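Local coordinates for acyl-CoA synthetase (AMP-forming)/AMP-acid ligase II-like protein (Dyadobacter fermentans, PDB 4GS5), which probably activates medium-chain fatty acids with ATP and joins them to coenzyme A, as an AMP-forming ligase of the ANL superfamily, at residues N302-E306 / A307-R311; Q267-A270 / A271-H275; D344-A347 / T348-L352. All coordinates share one frame; numbering follows the deposited sequence.

Contact 1: N302-E306 / A307-R311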
# COMPACT_ATOMS: atom_id res chain seq x y z
N ASN A 302 21.38 16.84 -27.33
CA ASN A 302 21.89 17.89 -28.22
C ASN A 302 22.64 18.98 -27.47
O ASN A 302 22.25 19.38 -26.37
CB ASN A 302 20.75 18.51 -29.04
CG ASN A 302 20.03 17.50 -29.91
OD1 ASN A 302 20.66 16.65 -30.53
ND2 ASN A 302 18.70 17.59 -29.94
N ALA A 303 23.72 19.47 -28.07
CA ALA A 303 24.54 20.50 -27.44
C ALA A 303 23.78 21.82 -27.32
O ALA A 303 22.84 22.07 -28.07
CB ALA A 303 25.84 20.71 -28.21
N MSE A 304 24.19 22.64 -26.36
CA MSE A 304 23.63 23.98 -26.21
C MSE A 304 24.79 24.97 -26.23
O MSE A 304 25.92 24.61 -25.92
CB MSE A 304 22.88 24.11 -24.88
CG MSE A 304 21.96 22.94 -24.55
SE MSE A 304 20.83 23.34 -22.99
CE MSE A 304 22.07 24.41 -21.97
N PRO A 305 24.49 26.23 -26.57
CA PRO A 305 25.52 27.28 -26.58
C PRO A 305 26.03 27.55 -25.16
O PRO A 305 25.24 27.51 -24.21
CB PRO A 305 24.78 28.50 -27.13
CG PRO A 305 23.35 28.25 -26.82
CD PRO A 305 23.16 26.76 -26.91
N GLU A 306 27.33 27.81 -25.03
CA GLU A 306 27.95 28.01 -23.73
C GLU A 306 27.16 29.02 -22.87
O GLU A 306 27.00 28.82 -21.66
CB GLU A 306 29.40 28.47 -23.89
CG GLU A 306 30.20 28.52 -22.59
CD GLU A 306 31.63 29.06 -22.77
OE1 GLU A 306 32.09 29.20 -23.93
OE2 GLU A 306 32.29 29.36 -21.75
N ALA A 307 26.68 30.08 -23.51
CA ALA A 307 25.95 31.14 -22.83
C ALA A 307 24.70 30.61 -22.13
O ALA A 307 24.46 30.92 -20.96
CB ALA A 307 25.58 32.24 -23.81
N LEU A 308 23.91 29.83 -22.86
CA LEU A 308 22.67 29.27 -22.33
C LEU A 308 22.97 28.22 -21.28
O LEU A 308 22.25 28.11 -20.29
CB LEU A 308 21.81 28.69 -23.46
CG LEU A 308 20.37 28.33 -23.10
CD1 LEU A 308 19.70 29.46 -22.34
CD2 LEU A 308 19.57 28.00 -24.35
N THR A 309 24.04 27.46 -21.47
CA THR A 309 24.45 26.47 -20.49
C THR A 309 24.79 27.14 -19.15
O THR A 309 24.45 26.62 -18.09
CB THR A 309 25.64 25.64 -20.99
OG1 THR A 309 25.28 24.99 -22.22
CG2 THR A 309 26.02 24.58 -19.97
N GLU A 310 25.46 28.29 -19.23
CA GLU A 310 25.78 29.09 -18.05
C GLU A 310 24.54 29.63 -17.34
O GLU A 310 24.44 29.56 -16.11
CB GLU A 310 26.72 30.24 -18.41
CG GLU A 310 28.19 29.87 -18.36
CD GLU A 310 29.10 30.98 -18.89
OE1 GLU A 310 28.62 32.12 -19.10
OE2 GLU A 310 30.31 30.71 -19.08
N ARG A 311 23.59 30.17 -18.10
CA ARG A 311 22.32 30.60 -17.54
C ARG A 311 21.65 29.41 -16.84
O ARG A 311 21.14 29.53 -15.73
CB ARG A 311 21.37 31.14 -18.61
CG ARG A 311 21.60 32.60 -18.99
CD ARG A 311 20.35 33.21 -19.61
NE ARG A 311 19.31 33.45 -18.60
CZ ARG A 311 18.15 34.06 -18.84
NH1 ARG A 311 17.86 34.48 -20.06
NH2 ARG A 311 17.28 34.23 -17.85
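The carbonyl oxygen of Pro-305 is gripped twice by Thr-309, one helical turn further along. Thr-309 N donates to Pro-305 O over 3.0 Å, almost in line with the C=O bond, and this bond opens helix 306-319 at the end of the loop after strand 295-301, in the small C-terminal domain. Thr-309 OG1 reaches Pro-305 O at 3.2 Å from well above the carbonyl plane (57° out of it). A chi1 of -58° places this hydroxyl beside its own backbone N, which lets both donors of the one residue converge on Pro-305 O. Proline is tolerated at the N-cap position because it has no N-H in need of a partner, and its ring does apolar work: Pro-305 CG lies 3.7 Å from Leu-308 CB, the two side chains side by side. Met-304, here selenomethionine, bends at chi3 and lays its methyl CE across the threonine, 3.3 Å from Thr-309 OG1 and a tight 3.5 Å from Thr-309 CA. Phe-331 of strand 329-332 touches both residues. The other side of the turn is polar: Glu-310 N bonds to Glu-306 O at 2.9 Å, while the two acids run alongside each other with Glu-306 OE2 3.6 Å from Glu-310 OE2 and their carboxylate planes 82° apart. Such like charges should repel, though solvent and the positive start of the helix would probably soften this.

Contact 2: Q267-A270 / A271-H275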
# COMPACT_ATOMS: atom_id res chain seq x y z
N GLN A 267 11.50 17.27 -11.89
CA GLN A 267 10.39 18.23 -11.97
C GLN A 267 10.88 19.63 -11.63
O GLN A 267 10.47 20.60 -12.25
CB GLN A 267 9.23 17.85 -11.03
CG GLN A 267 8.60 16.48 -11.29
CD GLN A 267 7.45 16.15 -10.34
OE1 GLN A 267 7.15 16.92 -9.41
NE2 GLN A 267 6.80 15.01 -10.56
N ARG A 268 11.75 19.73 -10.63
CA ARG A 268 12.36 21.01 -10.25
C ARG A 268 13.23 21.62 -11.35
O ARG A 268 13.19 22.83 -11.59
CB ARG A 268 13.16 20.86 -8.95
CG ARG A 268 12.26 20.80 -7.74
CD ARG A 268 12.99 20.39 -6.47
NE ARG A 268 12.04 20.06 -5.41
CZ ARG A 268 11.41 20.97 -4.67
NH1 ARG A 268 11.63 22.26 -4.86
NH2 ARG A 268 10.55 20.58 -3.73
N ILE A 269 14.03 20.79 -12.01
CA ILE A 269 14.82 21.26 -13.14
C ILE A 269 13.95 21.60 -14.36
O ILE A 269 14.25 22.53 -15.11
CB ILE A 269 15.87 20.22 -13.53
CG1 ILE A 269 17.00 20.25 -12.49
CG2 ILE A 269 16.41 20.49 -14.92
CD1 ILE A 269 17.87 19.04 -12.51
N ALA A 270 12.86 20.86 -14.54
CA ALA A 270 11.94 21.13 -15.65
C ALA A 270 11.40 22.56 -15.59
O ALA A 270 11.31 23.22 -16.62
CB ALA A 270 10.78 20.13 -15.65
N ALA A 271 11.04 23.02 -14.40
CA ALA A 271 10.56 24.40 -14.24
C ALA A 271 11.63 25.40 -14.68
O ALA A 271 11.32 26.47 -15.20
CB ALA A 271 10.12 24.67 -12.81
N VAL A 272 12.90 25.05 -14.48
CA VAL A 272 13.99 25.89 -14.93
C VAL A 272 14.09 25.91 -16.46
O VAL A 272 14.16 26.97 -17.06
CB VAL A 272 15.34 25.46 -14.33
CG1 VAL A 272 16.50 26.16 -15.04
CG2 VAL A 272 15.36 25.74 -12.83
N PHE A 273 14.09 24.73 -17.08
CA PHE A 273 14.08 24.64 -18.54
C PHE A 273 12.94 25.45 -19.15
O PHE A 273 13.15 26.27 -20.05
CB PHE A 273 13.97 23.19 -19.00
CG PHE A 273 15.29 22.47 -19.07
CD1 PHE A 273 16.05 22.26 -17.93
CD2 PHE A 273 15.75 21.98 -20.28
CE1 PHE A 273 17.25 21.59 -18.01
CE2 PHE A 273 16.96 21.31 -20.36
CZ PHE A 273 17.71 21.12 -19.22
N HIS A 274 11.72 25.20 -18.68
CA HIS A 274 10.55 25.92 -19.20
C HIS A 274 10.76 27.42 -19.10
O HIS A 274 10.51 28.16 -20.05
CB HIS A 274 9.28 25.51 -18.43
CG HIS A 274 8.13 26.46 -18.61
ND1 HIS A 274 7.92 27.54 -17.78
CD2 HIS A 274 7.13 26.48 -19.52
CE1 HIS A 274 6.84 28.19 -18.17
NE2 HIS A 274 6.34 27.57 -19.23
N HIS A 275 11.24 27.86 -17.93
CA HIS A 275 11.47 29.28 -17.67
C HIS A 275 12.51 29.89 -18.61
O HIS A 275 12.46 31.09 -18.90
CB HIS A 275 11.89 29.49 -16.21
CG HIS A 275 12.19 30.91 -15.87
ND1 HIS A 275 13.47 31.38 -15.65
CD2 HIS A 275 11.37 31.98 -15.72
CE1 HIS A 275 13.43 32.67 -15.38
NE2 HIS A 275 12.17 33.06 -15.41
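Ile-269 and Phe-273 stand side by side, one turn apart, on the buried face of an amphipathic helix, 262-276, which belongs to the small C-terminal domain characteristic of ANL enzymes. The isoleucine touches with its methyl branch: CG2 of Ile-269 lies 3.4 Å from Phe-273 CE1 and 3.5 Å from Phe-273 CD1, against the CD1-CE1 side of the ring, neither squarely over the face nor in the plane. A chi1 of -75° turns Ile-269 CG2 anti to its own N and onward along the helix, toward Phe-273. The same ring meets a polar atom, for Ile-269 O sits at its edge, near the ring plane, 3.4 Å from Phe-273 CD1. That oxygen is satisfied by Phe-273 N, which donates to Ile-269 O over 3.0 Å, and Val-272 CB crowds in at 3.2 Å from Ile-269 O. Isoleucine and valine suit these places because they are apolar and face a buried surface.

The next shell fixes these groups from outside. Phe-273 stacks on Phe-282 of strand 282-289, which also touches Ile-269 and Ala-270, while Ile-278 touches Phe-273 from a loop. On another flank Val-272 packs on Leu-312 and Glu-315 of helix 306-319, and Ala-271 touches Arg-319. A single methyl on each alanine probably lets a strand and a second helix come close. The imidazole of His-274 turns outward, while His-275 also reaches Glu-315; polar rings suit this exposed edge of the helix. Beneath them the backbone is regular: His-274 N bonds to Ala-270 O over 2.9 Å, its N-H pointing almost perfectly at the oxygen, at 178°.

Contact 3: D344-A347 / T348-L352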
# COMPACT_ATOMS: atom_id res chain seq x y z
N ASP A 344 15.83 5.20 -23.05
CA ASP A 344 16.58 4.23 -22.28
C ASP A 344 17.67 5.01 -21.56
O ASP A 344 18.72 5.28 -22.14
CB ASP A 344 17.20 3.17 -23.18
CG ASP A 344 17.76 1.99 -22.40
OD1 ASP A 344 18.20 2.17 -21.24
OD2 ASP A 344 17.77 0.87 -22.95
N LYS A 345 17.41 5.40 -20.32
CA LYS A 345 18.35 6.24 -19.58
C LYS A 345 19.65 5.52 -19.29
O LYS A 345 20.73 6.07 -19.51
CB LYS A 345 17.71 6.76 -18.29
CG LYS A 345 16.51 7.64 -18.56
CD LYS A 345 15.85 8.10 -17.28
CE LYS A 345 14.53 8.82 -17.59
NZ LYS A 345 13.79 9.14 -16.35
N ARG A 346 19.55 4.29 -18.80
CA ARG A 346 20.72 3.46 -18.53
C ARG A 346 21.62 3.29 -19.77
O ARG A 346 22.83 3.46 -19.68
CB ARG A 346 20.27 2.10 -17.98
CG ARG A 346 21.39 1.11 -17.73
CD ARG A 346 21.00 0.17 -16.60
NE ARG A 346 20.83 0.90 -15.35
CZ ARG A 346 21.80 1.07 -14.45
NH1 ARG A 346 21.57 1.77 -13.34
NH2 ARG A 346 23.00 0.54 -14.65
N ALA A 347 21.02 2.96 -20.91
CA ALA A 347 21.80 2.77 -22.14
C ALA A 347 22.41 4.09 -22.60
O ALA A 347 23.58 4.15 -22.99
CB ALA A 347 20.94 2.17 -23.24
N THR A 348 21.61 5.15 -22.53
CA THR A 348 22.08 6.50 -22.85
C THR A 348 23.31 6.85 -22.03
O THR A 348 24.27 7.42 -22.56
CB THR A 348 20.98 7.56 -22.61
OG1 THR A 348 19.90 7.35 -23.53
CG2 THR A 348 21.53 8.97 -22.81
N PHE A 349 23.30 6.51 -20.74
CA PHE A 349 24.40 6.91 -19.88
C PHE A 349 25.69 6.16 -20.21
O PHE A 349 26.75 6.77 -20.30
CB PHE A 349 24.05 6.78 -18.39
CG PHE A 349 24.95 7.57 -17.50
CD1 PHE A 349 24.86 8.95 -17.46
CD2 PHE A 349 25.91 6.94 -16.73
CE1 PHE A 349 25.69 9.69 -16.66
CE2 PHE A 349 26.76 7.68 -15.92
CZ PHE A 349 26.65 9.05 -15.88
N GLN A 350 25.60 4.85 -20.38
CA GLN A 350 26.75 4.02 -20.75
C GLN A 350 27.41 4.53 -22.02
O GLN A 350 28.64 4.52 -22.14
CB GLN A 350 26.32 2.57 -20.97
CG GLN A 350 26.10 1.76 -19.71
CD GLN A 350 25.62 0.35 -20.02
OE1 GLN A 350 24.43 0.11 -20.21
NE2 GLN A 350 26.56 -0.59 -20.08
N LYS A 351 26.60 4.95 -22.98
CA LYS A 351 27.11 5.42 -24.25
C LYS A 351 28.01 6.64 -24.05
O LYS A 351 29.02 6.79 -24.73
CB LYS A 351 25.96 5.76 -25.20
CG LYS A 351 26.32 5.65 -26.67
CD LYS A 351 25.17 6.09 -27.58
CE LYS A 351 23.93 5.22 -27.40
NZ LYS A 351 22.86 5.56 -28.39
N LEU A 352 27.64 7.50 -23.11
CA LEU A 352 28.42 8.70 -22.83
C LEU A 352 29.91 8.41 -22.65
O LEU A 352 30.73 9.32 -22.71
CB LEU A 352 27.86 9.46 -21.63
CG LEU A 352 26.53 10.15 -21.91
CD1 LEU A 352 26.02 10.86 -20.69
CD2 LEU A 352 26.70 11.13 -23.06
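Asp-344 and Thr-348 form the tight part of this first helical turn. Asp-344 O takes two bonds, from Thr-348 N at 2.9 Å and from Thr-348 OG1 at 2.8 Å, which arrive from opposite faces of the carbonyl plane. With chi1 at -66° the threonine holds OG1 beside its own N, and Thr-348 CB packs 3.2 Å from Asp-344 O. Aspartate suits the N-cap: Asp-344 OD1 accepts from Ala-347 N at 2.9 Å, met from above the carboxylate plane. Thr-348 OG1 is also bonded to Ala-336 N, which ties the turn to the preceding loop. A valine here would probably leave Ala-336 N without its mate and Asp-344 O with one bond instead of two.

The solvent side is looser. Arg-346 and Gln-350, long and polar as an exposed face allows, cross, and their side chains come no closer than 4.0 Å, Arg-346 CG to Gln-350 OE1.

On the inner side the ring of Phe-349 lies against the strands, edge-to-face with Tyr-330 of strand 329-332 and touching Val-297 and Val-299 of strand 295-301, while Thr-348 and Lys-345 rest on Phe-283 of strand 282-289.

From the N terminus the chain first makes contact 2 (267-275), then contact 1 (302-311), then contact 3 (344-352). They follow in series: none nests in or crosses another, and since each is one continuous stretch, none closes a long loop. Contacts 1 and 2 have centres about 15 Å apart, and their helices, 306-319 and 262-276, pack together; contact 3 lies about 21 Å and 22 Å away, centre to centre. Strand 282-289 joins contacts 2 and 3, giving Phe-282 and Cys-284 to contact 2 but Phe-283 and Trp-285 to contact 3. Strand 329-332 likewise offers Phe-331 to contact 1 and Tyr-330 to contact 3.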